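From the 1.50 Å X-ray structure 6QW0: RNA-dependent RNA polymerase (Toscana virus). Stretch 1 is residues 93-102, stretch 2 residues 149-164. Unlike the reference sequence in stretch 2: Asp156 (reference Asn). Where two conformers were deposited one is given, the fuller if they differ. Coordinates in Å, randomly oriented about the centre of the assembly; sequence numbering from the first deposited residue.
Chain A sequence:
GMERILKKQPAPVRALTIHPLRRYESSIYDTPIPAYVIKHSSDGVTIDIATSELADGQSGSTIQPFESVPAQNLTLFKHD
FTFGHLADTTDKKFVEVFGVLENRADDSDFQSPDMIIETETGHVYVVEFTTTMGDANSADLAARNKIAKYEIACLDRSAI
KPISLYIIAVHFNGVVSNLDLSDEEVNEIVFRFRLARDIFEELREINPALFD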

# COMPACT_ATOMS: atom_id res chain seq x y z
N LYS A 93 12.54 2.49 -7.95
CA LYS A 93 13.03 1.15 -8.24
C LYS A 93 13.99 0.68 -7.16
O LYS A 93 14.64 1.48 -6.48
CB LYS A 93 13.74 1.12 -9.60
CG LYS A 93 13.03 1.86 -10.72
CD LYS A 93 11.91 1.02 -11.29
CE LYS A 93 11.33 1.64 -12.55
NZ LYS A 93 10.27 0.74 -13.10
N PHE A 94 14.09 -0.65 -7.01
CA PHE A 94 15.11 -1.22 -6.14
C PHE A 94 16.48 -0.62 -6.43
O PHE A 94 17.24 -0.33 -5.50
CB PHE A 94 15.17 -2.75 -6.32
CG PHE A 94 14.12 -3.49 -5.54
CD1 PHE A 94 14.11 -3.47 -4.16
CD2 PHE A 94 13.15 -4.23 -6.20
CE1 PHE A 94 13.14 -4.17 -3.44
CE2 PHE A 94 12.18 -4.93 -5.50
CZ PHE A 94 12.18 -4.89 -4.12
N VAL A 95 16.79 -0.41 -7.71
CA VAL A 95 18.14 0.01 -8.10
C VAL A 95 18.46 1.40 -7.56
O VAL A 95 19.63 1.73 -7.32
CB VAL A 95 18.32 -0.07 -9.63
CG1 VAL A 95 17.63 1.12 -10.34
CG2 VAL A 95 19.79 -0.13 -10.00
N GLU A 96 17.44 2.24 -7.35
CA GLU A 96 17.69 3.55 -6.79
C GLU A 96 18.12 3.49 -5.33
O GLU A 96 18.76 4.42 -4.85
CB GLU A 96 16.45 4.43 -6.94
CG GLU A 96 15.88 4.43 -8.34
CD GLU A 96 14.59 5.21 -8.43
OE1 GLU A 96 14.50 6.26 -7.77
OE2 GLU A 96 13.66 4.75 -9.14
N VAL A 97 17.78 2.42 -4.63
CA VAL A 97 18.12 2.29 -3.22
C VAL A 97 19.36 1.42 -3.02
O VAL A 97 20.17 1.69 -2.13
CB VAL A 97 16.91 1.72 -2.45
CG1 VAL A 97 17.28 1.42 -1.00
CG2 VAL A 97 15.75 2.69 -2.50
N PHE A 98 19.53 0.37 -3.83
CA PHE A 98 20.59 -0.62 -3.61
C PHE A 98 21.71 -0.59 -4.63
O PHE A 98 22.78 -1.14 -4.36
CB PHE A 98 20.00 -2.04 -3.59
CG PHE A 98 19.12 -2.31 -2.40
CD1 PHE A 98 19.68 -2.64 -1.17
CD2 PHE A 98 17.75 -2.22 -2.50
CE1 PHE A 98 18.88 -2.89 -0.07
CE2 PHE A 98 16.94 -2.46 -1.41
CZ PHE A 98 17.51 -2.80 -0.19
N GLY A 99 21.50 0.02 -5.80
CA GLY A 99 22.40 -0.20 -6.92
C GLY A 99 22.24 -1.60 -7.50
O GLY A 99 21.51 -2.42 -6.94
N VAL A 100 22.92 -1.90 -8.61
CA VAL A 100 22.78 -3.21 -9.23
C VAL A 100 23.52 -4.25 -8.40
O VAL A 100 24.44 -3.93 -7.64
CB VAL A 100 23.30 -3.18 -10.68
CG1 VAL A 100 22.61 -2.08 -11.48
CG2 VAL A 100 24.79 -2.97 -10.68
N LEU A 101 23.11 -5.51 -8.55
CA LEU A 101 23.79 -6.65 -7.96
C LEU A 101 24.66 -7.35 -8.99
O LEU A 101 24.31 -7.43 -10.17
CB LEU A 101 22.79 -7.66 -7.39
CG LEU A 101 21.90 -7.22 -6.24
CD1 LEU A 101 21.27 -8.44 -5.58
CD2 LEU A 101 22.70 -6.44 -5.23
N GLU A 102 25.79 -7.89 -8.53
CA GLU A 102 26.71 -8.65 -9.37
C GLU A 102 27.16 -7.85 -10.59
O GLU A 102 27.37 -8.40 -11.68
CB GLU A 102 26.10 -9.99 -9.81
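Stretch 2, residues 149-164: KYEIACLDRSAIKPIS

Stretch 2 begins at Lys149, inside a helix that started earlier in the chain. The helix is kinked where the N atoms of Ile152 and Ala153 lack a bond to the preceding turn. Residues 158-160 keep helical phi/psi without the regular bonds. The chain then extends through Lys161 and Pro162 and enters a strand at Ile163. The helix runs nearly parallel to the short helix 94-98 of stretch 1, at 10°, with the axes 12.1 Å apart at closest approach. Large side chains fill that gap. Phe94 lies level with Ala153, and Phe98 with Arg157. Together the two stretches bury 606 Å².

Phe98 covers the most surface. The side chain of Arg157 lies over one face of its ring, with CB 3.8 Å from the ring centroid and almost on the ring normal, a CH-pi contact. Lys161 CB is at the ring edge, 4.2 Å from Phe98 CE1. Ile163 CD1 is 3.7 Å from Phe98 CZ, and Ile160 CB is 4.0 Å from Phe98 CD1.

Phe94 fits as a knob among Tyr150, Ala153, Cys154 and Arg157. Its CE2 is 3.6 Å from Ala153 CB. Tyr150 CD1 meets the ring edge, 4.1 Å from Phe94 CE2.

Arg157 extends between the two helices. Its NH1 donates to Ala153 O within its own helix (3.1 Å). No direct hydrogen bond joins the stretches, but water 1 accepts from Arg157 NE (2.8 Å) and donates to Gly99 O (2.7 Å). Gly99 leaves the helix with positive phi. Beyond it, Leu101 turns back toward stretch 2. Its CD1 lies over one face of the Arg157 guanidinium, 4.0 Å from Arg157 NH1, and its CD2 is 3.4 Å from Ile160 CD1.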

# COMPACT_ATOMS: atom_id res chain seq x y z
N LYS A 149 5.92 -12.12 -5.87
CA LYS A 149 6.41 -11.23 -6.91
C LYS A 149 7.70 -10.54 -6.50
O LYS A 149 8.56 -10.29 -7.35
CB LYS A 149 5.33 -10.20 -7.23
CG LYS A 149 5.72 -9.17 -8.29
CD LYS A 149 4.63 -8.12 -8.44
CE LYS A 149 4.92 -7.17 -9.60
NZ LYS A 149 4.77 -7.87 -10.91
N TYR A 150 7.87 -10.24 -5.21
CA TYR A 150 8.99 -9.43 -4.75
C TYR A 150 10.00 -10.18 -3.89
O TYR A 150 11.05 -9.60 -3.57
CB TYR A 150 8.46 -8.22 -3.96
CG TYR A 150 7.74 -7.26 -4.87
CD1 TYR A 150 8.43 -6.57 -5.85
CD2 TYR A 150 6.37 -7.07 -4.77
CE1 TYR A 150 7.79 -5.70 -6.71
CE2 TYR A 150 5.71 -6.19 -5.62
CZ TYR A 150 6.43 -5.51 -6.58
OH TYR A 150 5.80 -4.65 -7.44
N GLU A 151 9.74 -11.43 -3.52
CA GLU A 151 10.56 -12.11 -2.52
C GLU A 151 11.98 -12.35 -3.01
O GLU A 151 12.92 -12.24 -2.22
CB GLU A 151 9.91 -13.44 -2.10
CG GLU A 151 9.65 -14.38 -3.25
CD GLU A 151 9.76 -15.84 -2.86
OE1 GLU A 151 10.55 -16.16 -1.95
OE2 GLU A 151 9.05 -16.67 -3.47
N ILE A 152 12.16 -12.65 -4.30
CA ILE A 152 13.51 -12.90 -4.82
C ILE A 152 14.34 -11.63 -4.75
O ILE A 152 15.48 -11.63 -4.26
CB ILE A 152 13.44 -13.45 -6.26
CG1 ILE A 152 12.98 -14.91 -6.25
CG2 ILE A 152 14.80 -13.32 -6.95
CD1 ILE A 152 12.98 -15.56 -7.63
N ALA A 153 13.79 -10.51 -5.24
CA ALA A 153 14.56 -9.27 -5.21
C ALA A 153 14.86 -8.84 -3.78
O ALA A 153 15.95 -8.34 -3.50
CB ALA A 153 13.81 -8.16 -5.96
N CYS A 154 13.91 -9.05 -2.86
CA CYS A 154 14.15 -8.66 -1.47
C CYS A 154 15.18 -9.56 -0.80
O CYS A 154 16.05 -9.08 -0.06
CB CYS A 154 12.84 -8.69 -0.67
SG CYS A 154 11.66 -7.41 -1.11
N LEU A 155 15.10 -10.88 -1.03
CA LEU A 155 16.09 -11.78 -0.45
C LEU A 155 17.50 -11.42 -0.92
O LEU A 155 18.42 -11.26 -0.11
CB LEU A 155 15.78 -13.24 -0.81
CG LEU A 155 16.74 -14.27 -0.20
CD1 LEU A 155 16.69 -14.18 1.32
CD2 LEU A 155 16.37 -15.67 -0.66
N ASP A 156 17.68 -11.27 -2.23
CA ASP A 156 19.01 -10.97 -2.74
C ASP A 156 19.56 -9.66 -2.18
O ASP A 156 20.74 -9.57 -1.83
CB ASP A 156 18.98 -10.90 -4.27
CG ASP A 156 18.75 -12.26 -4.91
OD1 ASP A 156 18.76 -13.29 -4.20
OD2 ASP A 156 18.56 -12.30 -6.15
N ARG A 157 18.71 -8.63 -2.09
CA ARG A 157 19.17 -7.33 -1.61
C ARG A 157 19.31 -7.30 -0.09
O ARG A 157 19.97 -6.40 0.43
CB ARG A 157 18.22 -6.24 -2.13
CG ARG A 157 18.56 -5.93 -3.61
CD ARG A 157 17.39 -5.42 -4.46
NE ARG A 157 17.83 -5.41 -5.87
CZ ARG A 157 17.83 -6.49 -6.65
NH1 ARG A 157 17.40 -7.66 -6.17
NH2 ARG A 157 18.28 -6.41 -7.90
N SER A 158 18.72 -8.26 0.63
CA SER A 158 18.92 -8.30 2.07
C SER A 158 20.37 -8.58 2.44
O SER A 158 20.74 -8.37 3.60
CB SER A 158 17.98 -9.34 2.71
OG SER A 158 18.41 -10.69 2.52
N ALA A 159 21.19 -9.01 1.48
CA ALA A 159 22.61 -9.18 1.74
C ALA A 159 23.32 -7.85 1.89
O ALA A 159 24.43 -7.81 2.44
CB ALA A 159 23.25 -9.96 0.59
N ILE A 160 22.70 -6.77 1.42
CA ILE A 160 23.27 -5.43 1.47
C ILE A 160 22.78 -4.71 2.72
O ILE A 160 23.59 -4.23 3.52
CB ILE A 160 22.90 -4.64 0.20
CG1 ILE A 160 23.44 -5.36 -1.03
CG2 ILE A 160 23.43 -3.20 0.28
CD1 ILE A 160 23.06 -4.69 -2.30
N LYS A 161 21.46 -4.63 2.90
CA LYS A 161 20.85 -4.08 4.09
C LYS A 161 19.68 -5.00 4.42
O LYS A 161 18.99 -5.46 3.51
CB LYS A 161 20.32 -2.65 3.91
CG LYS A 161 21.40 -1.64 3.52
CD LYS A 161 20.78 -0.33 3.05
CE LYS A 161 21.86 0.63 2.56
NZ LYS A 161 21.35 1.55 1.50
N PRO A 162 19.43 -5.25 5.70
CA PRO A 162 18.28 -6.10 6.06
C PRO A 162 16.98 -5.49 5.57
O PRO A 162 16.78 -4.27 5.61
CB PRO A 162 18.34 -6.15 7.59
CG PRO A 162 19.13 -4.96 7.98
CD PRO A 162 20.11 -4.71 6.89
N ILE A 163 16.09 -6.35 5.08
CA ILE A 163 14.79 -5.93 4.56
C ILE A 163 13.70 -6.63 5.36
O ILE A 163 13.81 -7.82 5.67
CB ILE A 163 14.67 -6.27 3.06
CG1 ILE A 163 15.64 -5.44 2.22
CG2 ILE A 163 13.20 -6.08 2.56
CD1 ILE A 163 15.71 -5.88 0.76
N SER A 164 12.62 -5.90 5.66
CA SER A 164 11.37 -6.51 6.10
C SER A 164 10.33 -6.25 5.02
O SER A 164 10.23 -5.12 4.53
CB SER A 164 10.92 -5.93 7.45
OG SER A 164 11.83 -6.28 8.47
O HOH W 1 18.90 -3.13 -7.08